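Non-structural protein (Porcine reproductive and respiratory syndrome virus, PDB 3IFU) is, in this Nsp1alpha part of the viral polyprotein, a zinc-binding papain-like cysteine protease that probably suppresses interferon-beta production by the host. Local coordinates at residues 95-98 with 99-103; 80-83 with 84-88; 118-121 with 122-125. All coordinates share one frame; numbering follows the deposited sequence.

Interaction 1: residues 95-98 with 99-103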
# COMPACT_ATOMS: atom_id res chain seq x y z
N GLN A 95 14.77 4.16 -3.87
CA GLN A 95 15.06 4.34 -5.29
C GLN A 95 16.03 3.29 -5.81
O GLN A 95 15.78 2.64 -6.82
CB GLN A 95 15.64 5.73 -5.56
CG GLN A 95 14.65 6.85 -5.32
CD GLN A 95 15.22 8.22 -5.66
OE1 GLN A 95 16.21 8.65 -5.07
NE2 GLN A 95 14.60 8.90 -6.62
N GLN A 96 17.15 3.14 -5.11
CA GLN A 96 18.15 2.18 -5.51
C GLN A 96 17.50 0.81 -5.63
O GLN A 96 17.67 0.10 -6.62
CB GLN A 96 19.26 2.14 -4.47
CG GLN A 96 20.45 1.32 -4.86
CD GLN A 96 20.95 0.49 -3.71
OE1 GLN A 96 20.33 -0.51 -3.33
NE2 GLN A 96 22.07 0.91 -3.13
N ARG A 97 16.74 0.44 -4.60
CA ARG A 97 16.04 -0.84 -4.56
C ARG A 97 15.08 -1.03 -5.74
O ARG A 97 15.07 -2.08 -6.37
CB ARG A 97 15.26 -0.94 -3.25
CG ARG A 97 14.80 -2.33 -2.95
CD ARG A 97 15.98 -3.25 -2.83
NE ARG A 97 15.57 -4.65 -2.86
CZ ARG A 97 16.42 -5.66 -2.92
NH1 ARG A 97 17.72 -5.43 -2.95
NH2 ARG A 97 15.97 -6.91 -2.93
N MET A 98 14.26 -0.01 -6.02
CA MET A 98 13.30 -0.07 -7.12
C MET A 98 14.00 -0.36 -8.43
O MET A 98 13.58 -1.22 -9.21
CB MET A 98 12.54 1.26 -7.23
CG MET A 98 11.74 1.47 -8.53
SD MET A 98 10.54 0.17 -8.99
CE MET A 98 9.29 0.34 -7.75
N VAL A 99 15.10 0.35 -8.66
CA VAL A 99 15.90 0.19 -9.87
C VAL A 99 16.54 -1.20 -10.03
O VAL A 99 16.57 -1.74 -11.15
CB VAL A 99 16.99 1.28 -9.92
CG1 VAL A 99 17.89 1.07 -11.11
CG2 VAL A 99 16.33 2.65 -9.98
N ARG A 100 17.03 -1.79 -8.94
CA ARG A 100 17.65 -3.12 -8.99
C ARG A 100 16.60 -4.22 -9.15
O ARG A 100 16.83 -5.21 -9.84
CB ARG A 100 18.44 -3.38 -7.71
CG ARG A 100 19.47 -2.32 -7.38
CD ARG A 100 20.71 -2.43 -8.23
NE ARG A 100 21.46 -3.65 -7.94
CZ ARG A 100 22.56 -4.02 -8.59
NH1 ARG A 100 23.03 -3.26 -9.56
NH2 ARG A 100 23.17 -5.15 -8.27
N VAL A 101 15.45 -4.04 -8.51
CA VAL A 101 14.35 -5.00 -8.58
C VAL A 101 13.75 -5.08 -9.99
O VAL A 101 13.47 -6.17 -10.49
CB VAL A 101 13.24 -4.63 -7.58
CG1 VAL A 101 12.01 -5.48 -7.83
CG2 VAL A 101 13.74 -4.82 -6.17
N ALA A 102 13.55 -3.92 -10.62
CA ALA A 102 12.99 -3.88 -11.97
C ALA A 102 13.95 -4.56 -12.95
O ALA A 102 13.56 -5.44 -13.71
CB ALA A 102 12.74 -2.44 -12.39
N ALA A 103 15.22 -4.14 -12.91
CA ALA A 103 16.25 -4.69 -13.79
C ALA A 103 16.33 -6.21 -13.70
O ALA A 103 16.42 -6.88 -14.72
CB ALA A 103 17.63 -4.07 -13.45
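Arg97 and Val101 meet one turn apart on helix 94-108, within two turns of regular alpha helix in the papain-like protease part of Nsp1alpha. The backbone bonds come first. Four consecutive carbonyls, from Gln95 to Met98, accept the amides four residues on: Val99 N is 3.0 Å from Gln95 O, with an almost straight N-H (168°), and Val101 N is 2.9 Å from Arg97 O. The bond from Arg100 N to Gln96 O is more bent (152°) at 3.1 Å, and the bond from Ala102 N to Met98 O measures 3.0 Å.

The second kind of contact is carbon packed against these same carbonyl oxygens. Val99 has CG2 beside its backbone N, which brings that methyl to 3.2 Å from Gln95 O. Arg100 leans its CG over the preceding turn in a similar way, 3.1 Å from Gln96 O, before its chain bends at chi2 and chi3 and carries the guanidinium off on the exposed side.

Towards the interior the helix rests on its neighbours: Met98 packs on Ile81, Phe82 and Ala85 of helix 81-87 and on Thr26 of the zinc-finger region, and Ala102 touches Ile81 and Thr26. Gln95, exposed, instead meets Pro163 of the second subunit. Arg97 reaches further, its NH2 making a weak hydrogen bond to Leu119 O.

The one approach between side chains within these two turns is oblique. With Val101 CG1 anti to the backbone N (chi1 170°), the other methyl, CG2, turns back along the helix and stands 3.8 Å from Arg97 NE.

Interaction 2: residues 80-83 with 84-88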
# COMPACT_ATOMS: atom_id res chain seq x y z
N ALA A 80 4.37 -6.93 -9.71
CA ALA A 80 5.06 -7.31 -8.48
C ALA A 80 6.30 -6.47 -8.19
O ALA A 80 6.84 -6.51 -7.07
CB ALA A 80 5.43 -8.79 -8.53
N ILE A 81 6.75 -5.70 -9.18
CA ILE A 81 7.94 -4.86 -9.02
C ILE A 81 7.90 -3.89 -7.83
O ILE A 81 8.80 -3.89 -6.99
CB ILE A 81 8.25 -4.08 -10.32
CG1 ILE A 81 8.42 -5.08 -11.48
CG2 ILE A 81 9.52 -3.27 -10.15
CD1 ILE A 81 8.97 -4.48 -12.74
N PHE A 82 6.85 -3.07 -7.74
CA PHE A 82 6.73 -2.12 -6.65
C PHE A 82 6.61 -2.76 -5.25
O PHE A 82 7.34 -2.39 -4.34
CB PHE A 82 5.55 -1.17 -6.87
CG PHE A 82 5.37 -0.17 -5.77
CD1 PHE A 82 6.28 0.86 -5.60
CD2 PHE A 82 4.33 -0.31 -4.86
CE1 PHE A 82 6.17 1.74 -4.52
CE2 PHE A 82 4.22 0.56 -3.78
CZ PHE A 82 5.15 1.59 -3.61
N PRO A 83 5.67 -3.71 -5.06
CA PRO A 83 5.53 -4.35 -3.75
C PRO A 83 6.82 -5.00 -3.23
O PRO A 83 7.16 -4.88 -2.05
CB PRO A 83 4.42 -5.36 -3.97
CG PRO A 83 3.58 -4.70 -4.99
CD PRO A 83 4.60 -4.16 -5.96
N ILE A 84 7.53 -5.71 -4.11
CA ILE A 84 8.77 -6.36 -3.70
C ILE A 84 9.82 -5.31 -3.32
O ILE A 84 10.55 -5.48 -2.35
CB ILE A 84 9.35 -7.26 -4.83
CG1 ILE A 84 8.44 -8.48 -5.03
CG2 ILE A 84 10.75 -7.69 -4.48
CD1 ILE A 84 8.75 -9.28 -6.28
N ALA A 85 9.88 -4.22 -4.07
CA ALA A 85 10.83 -3.17 -3.77
C ALA A 85 10.48 -2.44 -2.46
O ALA A 85 11.36 -2.17 -1.65
CB ALA A 85 10.90 -2.18 -4.92
N ARG A 86 9.20 -2.14 -2.25
CA ARG A 86 8.83 -1.43 -1.02
C ARG A 86 9.04 -2.23 0.24
O ARG A 86 9.52 -1.70 1.24
CB ARG A 86 7.37 -0.98 -1.04
CG ARG A 86 7.10 0.06 0.06
CD ARG A 86 7.47 1.44 -0.46
NE ARG A 86 8.24 2.29 0.46
CZ ARG A 86 9.42 1.97 0.99
NH1 ARG A 86 9.97 0.79 0.73
NH2 ARG A 86 10.07 2.84 1.74
N MET A 87 8.66 -3.51 0.21
CA MET A 87 8.80 -4.38 1.37
C MET A 87 10.24 -4.78 1.60
O MET A 87 10.59 -5.28 2.66
CB MET A 87 7.95 -5.64 1.18
CG MET A 87 6.53 -5.37 0.74
SD MET A 87 5.47 -6.83 0.75
CE MET A 87 5.89 -7.60 -0.78
N THR A 88 11.08 -4.52 0.61
CA THR A 88 12.48 -4.91 0.67
C THR A 88 13.48 -3.74 0.87
O THR A 88 14.69 -3.93 0.83
CB THR A 88 12.82 -5.76 -0.60
OG1 THR A 88 12.36 -7.11 -0.41
CG2 THR A 88 14.26 -5.81 -0.87
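Phe82 and Arg86 run side by side and point the same way from neighbouring turns of helix 81-87. Both hold CG anti to the backbone N (chi1 180° in Phe82), and these matching first torsions set the ring and the aliphatic part of Arg86 alongside each other one turn apart. Arg86 CB lies over one face of the ring, displaced toward the rim, and further out Phe82 CZ comes to 3.9 Å from Arg86 CD. The arginine bends at chi2 and chi3, which leaves the guanidinium plane steeply inclined to the ring, at 66°. The touch is therefore made by the aliphatic part of the arginine, and its nitrogens turn past the helix end to weak hydrogen bonds with Ser89 O and Gly90 O.

In Ile84 it is the CG1 branch that lies beside the backbone N (chi1 -69°), and it passes 3.3 Å from Ala80 O. The extended remainder of that branch carries CD1 on to Ala80 CB, 4.0 Å away. Met87 bends back at its last torsion, and its CE approaches Pro83 CB at 4.2 Å, a loose apolar contact. The main chain makes i to i+4 hydrogen bonds from the amides of Ile84, Ala85 and Arg86 to the carbonyls of Ala80, Ile81 and Phe82, with Arg86 N 2.8 Å from Phe82 O.

This short helix is enclosed on several sides. Ile81 touches Tyr106 and Arg86 touches Phe94, both of helix 94-108; Phe82 also packs on Gly137 of the second subunit; and Ala80, Pro83, Ile84 and Met87 all rest on Val140 of strand 140-142.

Interaction 3: residues 118-121 with 122-125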
# COMPACT_ATOMS: atom_id res chain seq x y z
N THR A 118 17.56 -14.13 -5.58
CA THR A 118 18.54 -13.13 -6.00
C THR A 118 18.21 -11.78 -5.35
O THR A 118 19.10 -11.01 -4.97
CB THR A 118 18.55 -12.96 -7.55
OG1 THR A 118 18.81 -14.23 -8.17
CG2 THR A 118 19.62 -11.98 -7.98
N LEU A 119 16.91 -11.51 -5.21
CA LEU A 119 16.42 -10.28 -4.61
C LEU A 119 16.34 -10.36 -3.09
O LEU A 119 15.92 -9.41 -2.43
CB LEU A 119 15.04 -9.93 -5.18
CG LEU A 119 15.00 -9.51 -6.65
CD1 LEU A 119 13.58 -9.14 -7.03
CD2 LEU A 119 15.93 -8.33 -6.88
N GLN A 120 16.73 -11.51 -2.54
CA GLN A 120 16.73 -11.72 -1.09
C GLN A 120 15.45 -11.24 -0.44
O GLN A 120 15.48 -10.58 0.60
CB GLN A 120 17.91 -10.98 -0.46
CG GLN A 120 19.24 -11.57 -0.79
CD GLN A 120 20.36 -10.61 -0.51
OE1 GLN A 120 21.53 -10.99 -0.44
NE2 GLN A 120 20.02 -9.33 -0.35
N VAL A 121 14.33 -11.59 -1.06
CA VAL A 121 13.03 -11.20 -0.55
C VAL A 121 12.79 -11.77 0.85
O VAL A 121 12.31 -11.07 1.75
CB VAL A 121 11.93 -11.65 -1.53
CG1 VAL A 121 10.60 -11.79 -0.83
CG2 VAL A 121 11.83 -10.65 -2.65
N TYR A 122 13.14 -13.04 1.04
CA TYR A 122 12.95 -13.68 2.33
C TYR A 122 13.89 -13.15 3.43
O TYR A 122 13.44 -12.85 4.54
CB TYR A 122 13.13 -15.20 2.19
CG TYR A 122 12.78 -15.96 3.44
CD1 TYR A 122 11.50 -16.49 3.62
CD2 TYR A 122 13.71 -16.11 4.47
CE1 TYR A 122 11.15 -17.14 4.81
CE2 TYR A 122 13.37 -16.76 5.66
CZ TYR A 122 12.09 -17.27 5.82
OH TYR A 122 11.76 -17.89 7.01
N GLU A 123 15.18 -13.04 3.13
CA GLU A 123 16.11 -12.58 4.15
C GLU A 123 15.77 -11.15 4.58
O GLU A 123 16.09 -10.75 5.70
CB GLU A 123 17.56 -12.64 3.64
CG GLU A 123 18.09 -11.33 3.04
CD GLU A 123 19.39 -10.85 3.69
OE1 GLU A 123 20.38 -11.62 3.70
OE2 GLU A 123 19.44 -9.69 4.17
N ARG A 124 15.12 -10.40 3.71
CA ARG A 124 14.77 -9.02 4.02
C ARG A 124 13.45 -8.86 4.78
O ARG A 124 13.04 -7.73 5.08
CB ARG A 124 14.77 -8.17 2.75
CG ARG A 124 16.19 -7.80 2.29
CD ARG A 124 16.20 -7.41 0.82
NE ARG A 124 17.55 -7.17 0.32
CZ ARG A 124 18.19 -6.00 0.35
NH1 ARG A 124 17.60 -4.92 0.87
NH2 ARG A 124 19.41 -5.90 -0.14
N GLY A 125 12.79 -9.97 5.08
CA GLY A 125 11.55 -9.88 5.84
C GLY A 125 10.23 -10.29 5.22
O GLY A 125 9.20 -10.25 5.89
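Three flat groups gather where Gln120, Glu123 and Arg124 meet. The amide of Gln120 and the carboxylate of Glu123 are stacked, their planes only 17° apart, and the two chains lie alongside each other pointing the same way. Their closest touch is nearer the backbone, Gln120 CB to Glu123 CG at 3.5 Å. Arg124 comes across obliquely and brings its guanidinium almost level with the amide, at 29° between the planes. The end of Gln120 thus sits at the edge of the guanidinium, although which amide atom faces the arginine is doubtful. Gln120 O is also at that edge, in the guanidinium plane.

Gln120 O is the hub of the backbone side. Arg124 N bonds to it at 3.1 Å, with a bent N-H and the donor tilted from the carbonyl plane. Because Arg124 has CG beside its own N (chi1 -77°) and is then extended to NE, the chain runs back past the same oxygen: Arg124 CB, CG and CD each lie 3.3 Å from Gln120 O. Arg124 CD goes on to 3.8 Å from Leu119 O.

Beyond these residues, Arg124 NH1 makes a weak hydrogen bond to Thr88 O, and Val121 packs inward on Ile84 of helix 81-87. Tyr122 forms a cation-pi contact with Arg127, which also hydrogen-bonds Tyr122 O.

Gly125 has positive phi, at backbone angles that call for glycine. Two motifs follow in succession here: Gln120, also with positive phi, ends helix 113-118 in a Schellman motif; then a type I beta turn from Tyr122 to Gly125, closed by Gly125 N to Tyr122 O at 3.0 Å, turns the chain toward strand 127-130.

Overall arrangement
All three contacts are local and belong to the papain-like protease part of the chain. Interaction 2 is the buried one, dominated by apolar and aliphatic packing; interaction 1 has one buried and one exposed side; interaction 3, further from the chain centre, is a partly buried loop built on polar flat groups and turns. Interactions 2 and 1 are each internal to one of two consecutive helices, which also meet where Val101 CG1 lies 3.7 Å from Ile81 O. The segment 119-125 closes on both: Leu119 CD2 approaches Val101 CA at 4.1 Å and Leu119 CD1 lies 4.1 Å from Ile84 CG2. Arg97 and Arg124 bring like charges close where interactions 1 and 3 meet.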